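Local atomic coordinates of 2-dehydro-3-deoxy-D-arabinonate dehydratase (Sulfolobus solfataricus, PDB entry 2Q1A), a protein that catalyses the magnesium-dependent dehydration of 2-dehydro-3-deoxy-D-arabinonate to 2,5-dioxopentanoate, a step of the pentose oxidation pathway that leads to 2-oxoglutarate. Residues L141-L146 with M162-A167; I115-T120 with S181-G186. All coordinates share one frame; numbering follows the deposited sequence.

Contact 1 of 2, residues L141-L146 with M162-A167. With MG (magnesium ion), chain B; 2KT (2-ketobutyric acid), chain C.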
ATOM      1  N   LEU A 141     -34.598  22.275   3.783  1.00 39.06           N
ATOM      2  CA  LEU A 141     -34.633  22.832   2.433  1.00 39.02           C
ATOM      3  C   LEU A 141     -33.334  22.592   1.670  1.00 39.13           C
ATOM      4  O   LEU A 141     -32.254  22.651   2.259  1.00 39.86           O
ATOM      5  CB  LEU A 141     -34.913  24.342   2.481  1.00 38.77           C
ATOM      6  CG  LEU A 141     -36.301  24.848   2.894  1.00 38.47           C
ATOM      7  CD1 LEU A 141     -36.336  26.377   2.852  1.00 37.46           C
ATOM      8  CD2 LEU A 141     -37.414  24.251   2.018  1.00 37.59           C
ATOM      9  N   PRO A 142     -33.427  22.319   0.358  1.00 39.05           N
ATOM     10  CA  PRO A 142     -32.200  22.243  -0.424  1.00 38.88           C
ATOM     11  C   PRO A 142     -31.721  23.642  -0.802  1.00 38.85           C
ATOM     12  O   PRO A 142     -32.542  24.523  -1.070  1.00 39.16           O
ATOM     13  CB  PRO A 142     -32.630  21.469  -1.673  1.00 38.93           C
ATOM     14  CG  PRO A 142     -34.090  21.797  -1.836  1.00 38.70           C
ATOM     15  CD  PRO A 142     -34.633  22.065  -0.460  1.00 38.95           C
ATOM     16  N   GLU A 143     -30.408  23.854  -0.810  1.00 38.50           N
ATOM     17  CA  GLU A 143     -29.867  25.142  -1.215  1.00 38.00           C
ATOM     18  C   GLU A 143     -29.044  25.009  -2.503  1.00 37.95           C
ATOM     19  O   GLU A 143     -27.921  24.499  -2.484  1.00 38.15           O
ATOM     20  CB  GLU A 143     -29.068  25.780  -0.074  1.00 37.92           C
ATOM     21  CG  GLU A 143     -29.917  26.134   1.164  1.00 37.90           C
ATOM     22  CD  GLU A 143     -29.151  26.926   2.233  1.00 38.00           C
ATOM     23  OE1 GLU A 143     -29.749  27.242   3.292  1.00 36.87           O
ATOM     24  OE2 GLU A 143     -27.954  27.231   2.018  1.00 37.19           O
ATOM     25  N   PRO A 144     -29.615  25.450  -3.635  1.00 37.73           N
ATOM     26  CA  PRO A 144     -28.925  25.366  -4.923  1.00 37.61           C
ATOM     27  C   PRO A 144     -27.792  26.371  -4.986  1.00 37.28           C
ATOM     28  O   PRO A 144     -28.027  27.573  -4.850  1.00 37.51           O
ATOM     29  CB  PRO A 144     -30.019  25.722  -5.941  1.00 37.75           C
ATOM     30  CG  PRO A 144     -31.016  26.516  -5.185  1.00 37.63           C
ATOM     31  CD  PRO A 144     -30.960  26.042  -3.758  1.00 37.92           C
ATOM     32  N   GLU A 145     -26.571  25.881  -5.176  1.00 36.83           N
ATOM     33  CA  GLU A 145     -25.390  26.740  -5.108  1.00 36.28           C
ATOM     34  C   GLU A 145     -24.354  26.391  -6.169  1.00 36.01           C
ATOM     35  O   GLU A 145     -24.190  25.225  -6.532  1.00 36.25           O
ATOM     36  CB  GLU A 145     -24.756  26.651  -3.717  1.00 36.07           C
ATOM     37  CG  GLU A 145     -25.715  26.944  -2.565  1.00 36.05           C
ATOM     38  CD  GLU A 145     -25.027  27.122  -1.221  1.00 36.44           C
ATOM     39  OE1 GLU A 145     -25.747  27.182  -0.198  1.00 36.32           O
ATOM     40  OE2 GLU A 145     -23.776  27.218  -1.175  1.00 36.05           O
ATOM     41  N   LEU A 146     -23.670  27.410  -6.674  1.00 35.56           N
ATOM     42  CA  LEU A 146     -22.472  27.207  -7.475  1.00 35.42           C
ATOM     43  C   LEU A 146     -21.298  26.941  -6.526  1.00 35.65           C
ATOM     44  O   LEU A 146     -21.132  27.632  -5.509  1.00 35.62           O
ATOM     45  CB  LEU A 146     -22.186  28.431  -8.348  1.00 35.31           C
ATOM     46  CG  LEU A 146     -20.891  28.445  -9.167  1.00 35.25           C
ATOM     47  CD1 LEU A 146     -20.963  27.460 -10.325  1.00 34.74           C
ATOM     48  CD2 LEU A 146     -20.586  29.853  -9.673  1.00 35.09           C
ATOM     49  N   MET A 162     -23.712  22.335  -6.333  1.00 32.17           N
ATOM     50  CA  MET A 162     -23.854  21.761  -4.997  1.00 32.38           C
ATOM     51  C   MET A 162     -25.214  22.050  -4.379  1.00 32.37           C
ATOM     52  O   MET A 162     -25.809  23.110  -4.594  1.00 32.12           O
ATOM     53  CB  MET A 162     -22.733  22.219  -4.043  1.00 32.36           C
ATOM     54  CG  MET A 162     -22.712  21.475  -2.695  1.00 31.85           C
ATOM     55  SD  MET A 162     -21.167  21.582  -1.758  1.00 33.04           S
ATOM     56  CE  MET A 162     -20.178  20.328  -2.566  1.00 31.87           C
ATOM     57  N   ASP A 163     -25.675  21.084  -3.598  1.00 32.43           N
ATOM     58  CA  ASP A 163     -26.854  21.221  -2.785  1.00 32.82           C
ATOM     59  C   ASP A 163     -26.445  21.290  -1.303  1.00 32.99           C
ATOM     60  O   ASP A 163     -26.123  20.273  -0.687  1.00 33.04           O
ATOM     61  CB  ASP A 163     -27.776  20.032  -3.055  1.00 32.87           C
ATOM     62  CG  ASP A 163     -29.124  20.162  -2.383  1.00 33.44           C
ATOM     63  OD1 ASP A 163     -29.298  21.058  -1.531  1.00 33.37           O
ATOM     64  OD2 ASP A 163     -30.017  19.347  -2.709  1.00 34.56           O
ATOM     65  N   ASP A 164     -26.460  22.497  -0.741  1.00 33.03           N
ATOM     66  CA  ASP A 164     -26.217  22.686   0.686  1.00 33.31           C
ATOM     67  C   ASP A 164     -27.493  22.369   1.487  1.00 33.73           C
ATOM     68  O   ASP A 164     -28.237  23.260   1.909  1.00 33.67           O
ATOM     69  CB  ASP A 164     -25.668  24.109   0.952  1.00 33.05           C
ATOM     70  CG  ASP A 164     -25.560  24.453   2.441  1.00 32.41           C
ATOM     71  OD1 ASP A 164     -25.439  23.549   3.291  1.00 31.08           O
ATOM     72  OD2 ASP A 164     -25.595  25.657   2.763  1.00 32.69           O
ATOM     73  N   VAL A 165     -27.734  21.080   1.698  1.00 34.25           N
ATOM     74  CA  VAL A 165     -28.926  20.623   2.412  1.00 34.93           C
ATOM     75  C   VAL A 165     -28.929  21.162   3.852  1.00 35.32           C
ATOM     76  O   VAL A 165     -27.978  20.946   4.599  1.00 35.66           O
ATOM     77  CB  VAL A 165     -29.044  19.070   2.372  1.00 34.76           C
ATOM     78  CG1 VAL A 165     -30.384  18.610   2.899  1.00 34.96           C
ATOM     79  CG2 VAL A 165     -28.843  18.557   0.952  1.00 34.46           C
ATOM     80  N   SER A 166     -29.994  21.867   4.229  1.00 35.95           N
ATOM     81  CA  SER A 166     -30.045  22.547   5.536  1.00 36.54           C
ATOM     82  C   SER A 166     -31.323  22.271   6.343  1.00 36.84           C
ATOM     83  O   SER A 166     -32.431  22.521   5.861  1.00 36.94           O
ATOM     84  CB  SER A 166     -29.881  24.066   5.356  1.00 36.47           C
ATOM     85  OG  SER A 166     -28.857  24.388   4.426  1.00 36.17           O
ATOM     86  N   ALA A 167     -31.160  21.766   7.569  1.00 37.29           N
ATOM     87  CA  ALA A 167     -32.262  21.687   8.545  1.00 37.66           C
ATOM     88  C   ALA A 167     -32.590  23.085   9.078  1.00 38.15           C
ATOM     89  O   ALA A 167     -32.197  23.458  10.191  1.00 38.19           O
ATOM     90  CB  ALA A 167     -31.917  20.737   9.690  1.00 37.38           C
TER
HETATM   91 MG    MG B 294     -25.916  27.451   1.827  1.00 26.37          MG
HETATM   92  C4  2KT C 295     -26.182  29.802   5.828  1.00 32.91           C
HETATM   93  C3  2KT C 295     -26.214  30.526   4.761  1.00 33.61           C
HETATM   94  C2  2KT C 295     -26.151  29.861   3.678  1.00 33.46           C
HETATM   95  O3  2KT C 295     -25.958  28.642   3.682  1.00 33.80           O
HETATM   96  C   2KT C 295     -26.296  30.483   2.500  1.00 33.19           C
HETATM   97  OXT 2KT C 295     -26.492  31.719   2.457  1.00 33.38           O
HETATM   98  O   2KT C 295     -26.235  29.808   1.443  1.00 33.19           O
HETATM   99  O   HOH W   1     -23.816  27.977   1.416  1.00 34.10           O

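Contact 2 of 2, residues I115-T120 with S181-G186. With 2KT (2-ketobutyric acid), chain C.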
ATOM      1  N   ILE A 115     -18.240  31.977   6.692  1.00 38.65           N
ATOM      2  CA  ILE A 115     -17.623  30.752   6.201  1.00 37.62           C
ATOM      3  C   ILE A 115     -17.825  29.693   7.284  1.00 37.01           C
ATOM      4  O   ILE A 115     -17.546  29.945   8.462  1.00 36.88           O
ATOM      5  CB  ILE A 115     -16.094  30.939   5.950  1.00 37.78           C
ATOM      6  CG1 ILE A 115     -15.808  32.119   5.006  1.00 37.42           C
ATOM      7  CG2 ILE A 115     -15.430  29.636   5.472  1.00 37.04           C
ATOM      8  CD1 ILE A 115     -16.036  31.856   3.528  1.00 38.14           C
ATOM      9  N   PHE A 116     -18.326  28.522   6.884  1.00 35.88           N
ATOM     10  CA  PHE A 116     -18.552  27.414   7.818  1.00 34.90           C
ATOM     11  C   PHE A 116     -18.075  26.093   7.227  1.00 34.28           C
ATOM     12  O   PHE A 116     -17.905  25.979   6.009  1.00 34.08           O
ATOM     13  CB  PHE A 116     -20.032  27.329   8.223  1.00 35.06           C
ATOM     14  CG  PHE A 116     -20.973  27.120   7.062  1.00 35.03           C
ATOM     15  CD1 PHE A 116     -21.393  25.836   6.709  1.00 34.40           C
ATOM     16  CD2 PHE A 116     -21.436  28.207   6.318  1.00 34.82           C
ATOM     17  CE1 PHE A 116     -22.254  25.634   5.627  1.00 34.70           C
ATOM     18  CE2 PHE A 116     -22.297  28.017   5.229  1.00 35.66           C
ATOM     19  CZ  PHE A 116     -22.710  26.723   4.884  1.00 34.94           C
ATOM     20  N   PHE A 117     -17.845  25.105   8.093  1.00 33.51           N
ATOM     21  CA  PHE A 117     -17.488  23.759   7.639  1.00 33.06           C
ATOM     22  C   PHE A 117     -18.749  22.996   7.262  1.00 32.98           C
ATOM     23  O   PHE A 117     -19.702  22.924   8.051  1.00 32.96           O
ATOM     24  CB  PHE A 117     -16.700  22.996   8.711  1.00 32.63           C
ATOM     25  CG  PHE A 117     -16.178  21.661   8.245  1.00 32.44           C
ATOM     26  CD1 PHE A 117     -16.807  20.476   8.629  1.00 31.85           C
ATOM     27  CD2 PHE A 117     -15.068  21.584   7.407  1.00 32.22           C
ATOM     28  CE1 PHE A 117     -16.332  19.234   8.196  1.00 31.19           C
ATOM     29  CE2 PHE A 117     -14.590  20.342   6.963  1.00 32.31           C
ATOM     30  CZ  PHE A 117     -15.227  19.168   7.359  1.00 31.53           C
ATOM     31  N   LYS A 118     -18.748  22.421   6.066  1.00 33.05           N
ATOM     32  CA  LYS A 118     -19.951  21.783   5.523  1.00 33.23           C
ATOM     33  C   LYS A 118     -19.968  20.257   5.622  1.00 33.38           C
ATOM     34  O   LYS A 118     -20.929  19.694   6.158  1.00 33.90           O
ATOM     35  CB  LYS A 118     -20.214  22.241   4.081  1.00 33.08           C
ATOM     36  CG  LYS A 118     -21.403  21.562   3.404  1.00 33.43           C
ATOM     37  CD  LYS A 118     -22.711  21.785   4.160  1.00 32.77           C
ATOM     38  CE  LYS A 118     -23.778  20.809   3.692  1.00 32.06           C
ATOM     39  NZ  LYS A 118     -25.078  21.005   4.401  1.00 31.59           N
ATOM     40  N   ALA A 119     -18.925  19.593   5.115  1.00 33.39           N
ATOM     41  CA  ALA A 119     -18.914  18.130   5.042  1.00 33.07           C
ATOM     42  C   ALA A 119     -17.532  17.500   4.850  1.00 33.04           C
ATOM     43  O   ALA A 119     -16.621  18.116   4.290  1.00 32.98           O
ATOM     44  CB  ALA A 119     -19.854  17.656   3.920  1.00 32.98           C
ATOM     45  N   THR A 120     -17.408  16.261   5.325  1.00 32.96           N
ATOM     46  CA  THR A 120     -16.341  15.344   4.940  1.00 33.31           C
ATOM     47  C   THR A 120     -16.840  14.519   3.740  1.00 33.65           C
ATOM     48  O   THR A 120     -18.054  14.415   3.534  1.00 34.01           O
ATOM     49  CB  THR A 120     -15.965  14.401   6.107  1.00 33.50           C
ATOM     50  OG1 THR A 120     -17.142  13.739   6.599  1.00 33.45           O
ATOM     51  CG2 THR A 120     -15.314  15.183   7.242  1.00 32.25           C
ATOM     52  N   SER A 181     -27.415  21.478  11.975  1.00 34.47           N
ATOM     53  CA  SER A 181     -28.347  21.701  10.881  1.00 33.93           C
ATOM     54  C   SER A 181     -27.703  21.459   9.521  1.00 33.43           C
ATOM     55  O   SER A 181     -28.416  21.260   8.532  1.00 33.55           O
ATOM     56  CB  SER A 181     -28.907  23.131  10.940  1.00 33.85           C
ATOM     57  OG  SER A 181     -28.072  24.047  10.249  1.00 33.77           O
ATOM     58  N   LYS A 182     -26.366  21.479   9.482  1.00 32.59           N
ATOM     59  CA  LYS A 182     -25.607  21.479   8.224  1.00 31.68           C
ATOM     60  C   LYS A 182     -24.771  20.223   7.938  1.00 31.40           C
ATOM     61  O   LYS A 182     -24.497  19.918   6.775  1.00 31.37           O
ATOM     62  CB  LYS A 182     -24.704  22.719   8.156  1.00 31.79           C
ATOM     63  CG  LYS A 182     -25.432  24.051   7.978  1.00 30.90           C
ATOM     64  CD  LYS A 182     -25.587  24.424   6.523  1.00 30.04           C
ATOM     65  CE  LYS A 182     -26.398  25.699   6.367  1.00 30.30           C
ATOM     66  NZ  LYS A 182     -26.542  26.119   4.932  1.00 30.28           N
ATOM     67  N   ILE A 183     -24.377  19.502   8.990  1.00 31.09           N
ATOM     68  CA  ILE A 183     -23.360  18.440   8.895  1.00 30.70           C
ATOM     69  C   ILE A 183     -23.903  17.113   9.400  1.00 30.41           C
ATOM     70  O   ILE A 183     -24.116  16.937  10.604  1.00 30.22           O
ATOM     71  CB  ILE A 183     -22.061  18.779   9.724  1.00 30.96           C
ATOM     72  CG1 ILE A 183     -21.566  20.204   9.451  1.00 30.74           C
ATOM     73  CG2 ILE A 183     -20.950  17.766   9.446  1.00 30.37           C
ATOM     74  CD1 ILE A 183     -20.597  20.738  10.514  1.00 30.83           C
ATOM     75  N   TYR A 184     -24.099  16.178   8.474  1.00 30.08           N
ATOM     76  CA  TYR A 184     -24.658  14.859   8.774  1.00 29.96           C
ATOM     77  C   TYR A 184     -24.626  13.988   7.517  1.00 29.80           C
ATOM     78  O   TYR A 184     -24.332  14.481   6.420  1.00 29.85           O
ATOM     79  CB  TYR A 184     -26.096  14.979   9.320  1.00 30.12           C
ATOM     80  CG  TYR A 184     -27.083  15.683   8.403  1.00 30.08           C
ATOM     81  CD1 TYR A 184     -27.905  14.949   7.544  1.00 30.55           C
ATOM     82  CD2 TYR A 184     -27.219  17.075   8.413  1.00 29.50           C
ATOM     83  CE1 TYR A 184     -28.830  15.580   6.701  1.00 30.07           C
ATOM     84  CE2 TYR A 184     -28.143  17.721   7.575  1.00 30.11           C
ATOM     85  CZ  TYR A 184     -28.944  16.959   6.716  1.00 30.37           C
ATOM     86  OH  TYR A 184     -29.859  17.566   5.874  1.00 30.39           O
ATOM     87  N   ALA A 185     -24.921  12.701   7.673  1.00 29.44           N
ATOM     88  CA  ALA A 185     -24.962  11.778   6.532  1.00 29.60           C
ATOM     89  C   ALA A 185     -25.969  12.226   5.469  1.00 29.53           C
ATOM     90  O   ALA A 185     -27.172  12.298   5.724  1.00 29.49           O
ATOM     91  CB  ALA A 185     -25.254  10.349   6.995  1.00 29.36           C
ATOM     92  N   GLY A 186     -25.460  12.555   4.287  1.00 29.55           N
ATOM     93  CA  GLY A 186     -26.311  12.964   3.177  1.00 29.65           C
ATOM     94  C   GLY A 186     -26.725  14.423   3.217  1.00 29.94           C
ATOM     95  O   GLY A 186     -27.725  14.800   2.590  1.00 29.81           O
TER
HETATM   96  C4  2KT C 295     -26.182  29.802   5.828  1.00 32.91           C
HETATM   97  C3  2KT C 295     -26.214  30.526   4.761  1.00 33.61           C
HETATM   98  C2  2KT C 295     -26.151  29.861   3.678  1.00 33.46           C
HETATM   99  O3  2KT C 295     -25.958  28.642   3.682  1.00 33.80           O
HETATM  100  C   2KT C 295     -26.296  30.483   2.500  1.00 33.19           C
HETATM  101  OXT 2KT C 295     -26.492  31.719   2.457  1.00 33.38           O
HETATM  102  O   2KT C 295     -26.235  29.808   1.443  1.00 33.19           O

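Contact 1 of 2, residues L141-L146 with M162-A167
Leu141 and Ser166 form one antiparallel hydrogen-bonded pair, with Leu141 N 3.0 Å from Ser166 O, and Glu145 with Met162 forms another. Between them an inverse gamma turn centred on Asp164 interrupts the ladder, though Asp164 N still donates to Glu143 O. The N-to-C directions of the short strands 144-146 and 162-164 differ by 129°, so this antiparallel pair is strongly twisted, its axes coming within 5.0 Å. With CG anti to the backbone N (chi1 -173°), Asp163 brings OD1 to 3.4 Å from Pro142 CB. The same OD1 takes a weak bond from Glu143 N. Replacing Asp163 with an alanine removes the carboxylate, which would probably leave Glu143 N without this acceptor and open a gap beside the Pro142 ring. On the ligand side, Glu143 OE2 (2.1 Å), Glu145 OE1 (2.0 Å) and Asp164 OD2 (2.0 Å) bind magnesium. The Glu145 and Asp164 carboxylates are perpendicular (90°). Their outer oxygens are held too: Glu143 OE1 by Arg89, Glu145 OE2 by Thr253 and Gly255, Asp164 OD1 by Lys118; Lys182 adjoins the metal-bound OD2. Ketobutyrate O and O3 plus one water complete six oxygen donors around the ion, the three-carboxylate metal site of the FAH family.

Contact 2 of 2, residues I115-T120 with S181-G186
Lys118 and Phe116 meet Lys182 and Ile183 in a buried contact between strand 115-119 and the C-terminal end of helix 178-182, in the FAH-type catalytic domain beside the substrate pocket. The strand carries a classic beta bulge, in which Lys118 and Ala119 both face Val76. Although the CB of Lys118 points away from 181-186, its chain bends back at chi2 (59°) and NZ donates to Lys182 O at 2.7 Å. The donor lies in the carbonyl plane, on a lone pair, with a C=O...N angle of 133°. Ile183 is the first residue to leave helical geometry, and this bond therefore engages a carbonyl at the helix end; Cys187 O is a further acceptor for the same NZ.

The Lys182 chain bends at chi2 (-91°) and then runs extended, carrying NZ to ketobutyrate O3, to which it donates at 2.9 Å; Ser166 and Asp164 also bond this NZ. The chain crosses the Phe116 side chain at about a right angle, CD lying 3.7 Å from CE1 in an oblique approach to the ring. Just before the bulge, Phe117 sits at the subunit interface, stacked on Phe117 of the second subunit and edge-to-face with Trp77. Ile183 packs against the strand here: its CG1 lies 3.4 Å from Lys118 O, and its CD1 meets the edge of the Phe117 ring, 4.2 Å from the ring's CD1.

Along the chain the order is 115-120, 141-146, 162-167, 181-186, so contact 1 is nested inside the loop that contact 2 closes. Their centres lie about 11 Å apart, and all four segments belong to the FAH-type catalytic domain. Strand 114-119 is connected to the hairpin of strands 140-150 and 156-167 through strands 76-80 and 250-253, which pair in succession. The two contacts touch directly at Asp164, a residue of contact 1 whose carboxylate faces the lysines of contact 2. Contact 1 thus supplies the three carboxylate ligands of the metal and contact 2 a substrate-binding lysine, and both the metal and that lysine converge on ketobutyrate O3.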